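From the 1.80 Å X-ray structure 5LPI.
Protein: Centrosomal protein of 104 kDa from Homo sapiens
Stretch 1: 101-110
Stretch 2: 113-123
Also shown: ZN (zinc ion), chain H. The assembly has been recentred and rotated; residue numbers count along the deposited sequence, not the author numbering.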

# COMPACT_ATOMS: atom_id res chain seq x y z
N ALA A 101 10.24 -9.98 -5.16
CA ALA A 101 9.82 -9.60 -3.82
C ALA A 101 8.82 -8.45 -3.83
O ALA A 101 8.95 -7.50 -4.61
N ASN A 102 7.82 -8.55 -2.96
CA ASN A 102 7.07 -7.38 -2.51
C ASN A 102 7.92 -6.52 -1.59
O ASN A 102 8.74 -7.01 -0.82
N ARG A 103 7.66 -5.21 -1.63
CA ARG A 103 8.34 -4.25 -0.77
C ARG A 103 7.29 -3.45 -0.02
O ARG A 103 6.49 -2.74 -0.63
N CYS A 104 7.29 -3.56 1.31
CA CYS A 104 6.35 -2.79 2.12
C CYS A 104 6.87 -1.38 2.28
O CYS A 104 7.97 -1.18 2.80
N PRO A 105 6.12 -0.36 1.84
CA PRO A 105 6.56 1.02 2.04
C PRO A 105 6.37 1.52 3.46
O PRO A 105 6.85 2.61 3.79
N LEU A 106 5.67 0.77 4.32
CA LEU A 106 5.44 1.21 5.69
C LEU A 106 6.55 0.75 6.63
O LEU A 106 7.02 1.53 7.47
N CYS A 107 6.98 -0.51 6.52
CA CYS A 107 8.04 -1.03 7.38
C CYS A 107 9.33 -1.31 6.62
O CYS A 107 10.32 -1.72 7.25
N HIS A 108 9.34 -1.15 5.29
CA HIS A 108 10.54 -1.27 4.47
C HIS A 108 11.06 -2.70 4.34
O HIS A 108 12.24 -2.90 4.02
N GLU A 109 10.23 -3.72 4.56
CA GLU A 109 10.67 -5.10 4.41
C GLU A 109 10.42 -5.59 2.99
O GLU A 109 9.41 -5.22 2.35
N ASN A 110 11.35 -6.39 2.48
CA ASN A 110 11.16 -7.14 1.26
C ASN A 110 10.70 -8.54 1.64
O ASN A 110 11.24 -9.16 2.57
N PRO A 113 6.80 -12.48 -3.01
CA PRO A 113 6.00 -11.69 -3.95
C PRO A 113 4.56 -12.19 -4.05
O PRO A 113 4.23 -13.32 -3.68
N GLY A 114 3.70 -11.31 -4.54
CA GLY A 114 2.36 -11.70 -4.93
C GLY A 114 1.29 -11.15 -4.00
O GLY A 114 1.57 -10.63 -2.92
N GLU A 115 0.04 -11.32 -4.44
CA GLU A 115 -1.08 -10.70 -3.74
C GLU A 115 -1.36 -11.40 -2.41
O GLU A 115 -1.64 -10.73 -1.40
N GLU A 116 -1.29 -12.73 -2.39
CA GLU A 116 -1.50 -13.48 -1.16
C GLU A 116 -0.51 -13.07 -0.08
O GLU A 116 -0.86 -12.96 1.10
N ALA A 117 0.75 -12.84 -0.47
CA ALA A 117 1.76 -12.34 0.47
C ALA A 117 1.43 -10.94 0.96
O ALA A 117 1.62 -10.64 2.15
N TRP A 118 0.99 -10.05 0.07
CA TRP A 118 0.59 -8.71 0.51
C TRP A 118 -0.46 -8.79 1.61
O TRP A 118 -0.36 -8.13 2.64
N LYS A 119 -1.50 -9.60 1.38
CA LYS A 119 -2.55 -9.72 2.39
C LYS A 119 -2.01 -10.27 3.70
O LYS A 119 -2.34 -9.76 4.77
N ALA A 120 -1.16 -11.30 3.63
CA ALA A 120 -0.65 -11.89 4.86
C ALA A 120 0.25 -10.91 5.61
O ALA A 120 0.23 -10.85 6.85
N HIS A 121 1.04 -10.12 4.88
CA HIS A 121 1.89 -9.13 5.54
C HIS A 121 1.06 -8.05 6.21
O HIS A 121 1.27 -7.73 7.39
N LEU A 122 0.11 -7.48 5.49
CA LEU A 122 -0.59 -6.30 6.00
C LEU A 122 -1.70 -6.65 7.00
O LEU A 122 -1.98 -5.86 7.91
N MET A 123 -2.31 -7.83 6.88
CA MET A 123 -3.45 -8.18 7.71
C MET A 123 -3.20 -9.33 8.67
O MET A 123 -3.94 -9.46 9.65

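Two anchors hold the loop-rich first stretch against the helix of the second: an asparagine that reads the backbone at the helix start, and a zinc ion that ties the knuckle of one stretch to the helix face of the other. The two stretches bury 465 Å² between them, both sides summed.

Asn102 does most of the polar work. Its CB points toward the helix, and with chi1 at m (-70°) the amide lies beside Gly114, the N-cap residue. The two ends of the amide are used on one residue: ND2 donates to Gly114 O at 2.9 Å with a nearly straight angle of 162°, while OD1 accepts a weak bond from Gly114 N at 3.3 Å. Gly114 O also accepts from Trp118 N at 3.1 Å, in the first turn of the helix, so this carbonyl serves the side chain and the helix at once. Gly114 itself sits at phi/psi 110/170, where a CB would jam against the carbonyl O of the preceding residue; the backbone alone calls for glycine. Pro113 lies next to this pairing, its CB 4.0 Å from Ala101 N.

Proximity is not bonding here. Asn102 OD1 comes within 3.1 Å of Trp118 NE1, but the angle is poor and no hydrogen bond results. What the asparagine gives the indole is packing: its CB stands over the face of the five-membered ring, 4.1 Å from the centroid. The CA-to-CB bond of Trp118 points sideways to the first stretch, but with chi1 between wells at -91° and chi2 at 119° the ring end comes nearer. There Arg103 O meets the ring edge 3.1 Å from CH2, Pro105 CD lies 4.0 Å from CH2 near the ring plane, and Cys104 CB is 4.4 Å from CZ3. The CA-to-CB bond of Arg103 points away from the helix; its NH1 donates to Asn110 OD1 at 2.9 Å, and its guanidinium nitrogens also have partners elsewhere in the structure.

The second anchor is metal. Cys104 SG (2.3 Å), Cys107 SG (2.4 Å) and His121 NE2 (2.1 Å) bind ZN, and one atom from elsewhere in the structure completes the set. Cys104 (-175°) and His121 (-180°) are both t, while Cys107 is p (72°); His121 has chi2 at 79° and its CB directed toward the first stretch. The Cys104 sulfur is further satisfied by backbone amides of its own loop, accepting from Cys107 N at 3.6 Å and weakly from Leu106 N at 3.4 Å, while Cys104 N donates to Glu109 O at 2.9 Å. Glu109 starts sideways but its end swings in, placing OE1 3.6 Å from His121 CE1 at the ring edge, a contact with carbon rather than a hydrogen bond. Leu122 CD2 reaches to 4.4 Å from Cys104 SG.

Glu115, Glu116 and Lys119 make no contact with the first stretch; Lys119 NZ pairs with Glu115 OE2 at 3.1 Å, a salt bridge within the helix. The contact pairs an asparagine amide at the helix start with a shared zinc site farther along, and Trp118 packs between them.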

# COMPACT_ATOMS: atom_id res chain seq x y z
CB ALA A 101 11.04 -9.22 -2.96
CB ASN A 102 5.83 -7.79 -1.74
CG ASN A 102 4.79 -8.43 -2.59
OD1 ASN A 102 4.75 -8.22 -3.80
ND2 ASN A 102 3.92 -9.22 -1.96
CB ARG A 103 9.23 -3.32 -1.59
CG ARG A 103 9.69 -2.08 -0.85
CD ARG A 103 10.48 -2.43 0.40
NE ARG A 103 11.27 -1.30 0.89
CZ ARG A 103 12.60 -1.27 0.91
NH1 ARG A 103 13.31 -2.31 0.45
NH2 ARG A 103 13.23 -0.21 1.39
CB CYS A 104 6.15 -3.40 3.50
SG CYS A 104 4.88 -2.49 4.42
CB PRO A 105 5.68 1.80 1.06
CG PRO A 105 4.34 1.06 1.16
CD PRO A 105 4.77 -0.43 1.24
CB LEU A 106 4.09 0.71 6.20
CG LEU A 106 2.87 1.06 5.33
CD1 LEU A 106 1.60 0.52 5.98
CD2 LEU A 106 2.78 2.59 5.10
CB CYS A 107 7.56 -2.30 8.11
SG CYS A 107 7.40 -3.77 7.06
CB HIS A 108 11.66 -0.37 4.99
CG HIS A 108 11.19 0.99 5.37
ND1 HIS A 108 10.77 1.92 4.43
CD2 HIS A 108 11.01 1.57 6.58
CE1 HIS A 108 10.39 3.02 5.06
NE2 HIS A 108 10.51 2.83 6.36
CB GLU A 109 9.97 -6.00 5.42
CG GLU A 109 10.31 -5.62 6.86
CD GLU A 109 9.58 -6.46 7.90
OE1 GLU A 109 8.80 -7.37 7.51
OE2 GLU A 109 9.81 -6.21 9.10
CB ASN A 110 12.46 -7.23 0.43
CG ASN A 110 13.05 -5.85 0.08
OD1 ASN A 110 12.36 -4.95 -0.42
ND2 ASN A 110 14.36 -5.70 0.30
CB PRO A 113 6.74 -11.86 -5.28
CG PRO A 113 7.39 -13.18 -5.17
CD PRO A 113 7.69 -13.43 -3.71
CB GLU A 115 -2.33 -10.71 -4.62
CG GLU A 115 -3.56 -10.09 -3.98
CD GLU A 115 -3.36 -8.61 -3.62
OE1 GLU A 115 -2.57 -7.92 -4.30
OE2 GLU A 115 -4.00 -8.15 -2.65
CB GLU A 116 -1.39 -14.98 -1.45
CG GLU A 116 -1.60 -15.91 -0.27
CD GLU A 116 -1.38 -17.39 -0.65
OE1 GLU A 116 -0.21 -17.84 -0.65
OE2 GLU A 116 -2.37 -18.09 -0.95
CB ALA A 117 3.13 -12.35 -0.19
CB TRP A 118 0.05 -7.90 -0.67
CG TRP A 118 1.09 -7.10 -1.36
CD1 TRP A 118 1.47 -7.20 -2.66
CD2 TRP A 118 1.88 -6.06 -0.78
NE1 TRP A 118 2.46 -6.27 -2.94
CE2 TRP A 118 2.73 -5.57 -1.79
CE3 TRP A 118 1.94 -5.49 0.50
CZ2 TRP A 118 3.64 -4.54 -1.56
CZ3 TRP A 118 2.85 -4.46 0.72
CH2 TRP A 118 3.69 -4.00 -0.30
CB LYS A 119 -3.69 -10.61 1.86
CG LYS A 119 -4.55 -9.95 0.80
CD LYS A 119 -5.83 -10.77 0.57
CE LYS A 119 -6.79 -10.09 -0.40
NZ LYS A 119 -6.28 -10.15 -1.80
CB ALA A 120 0.10 -13.19 4.55
CB HIS A 121 2.84 -8.50 4.53
CG HIS A 121 3.74 -7.47 5.13
ND1 HIS A 121 4.87 -7.81 5.85
CD2 HIS A 121 3.66 -6.12 5.17
CE1 HIS A 121 5.46 -6.71 6.28
NE2 HIS A 121 4.75 -5.67 5.88
CB LEU A 122 -1.15 -5.50 4.83
CG LEU A 122 -0.07 -4.79 4.00
CD1 LEU A 122 -0.67 -4.12 2.78
CD2 LEU A 122 0.69 -3.77 4.85
CB MET A 123 -4.65 -8.54 6.84
CG MET A 123 -4.85 -7.54 5.75
SD MET A 123 -6.49 -7.69 5.07
CE MET A 123 -6.33 -9.00 3.94
ZN ZN H . 5.06 -3.69 6.42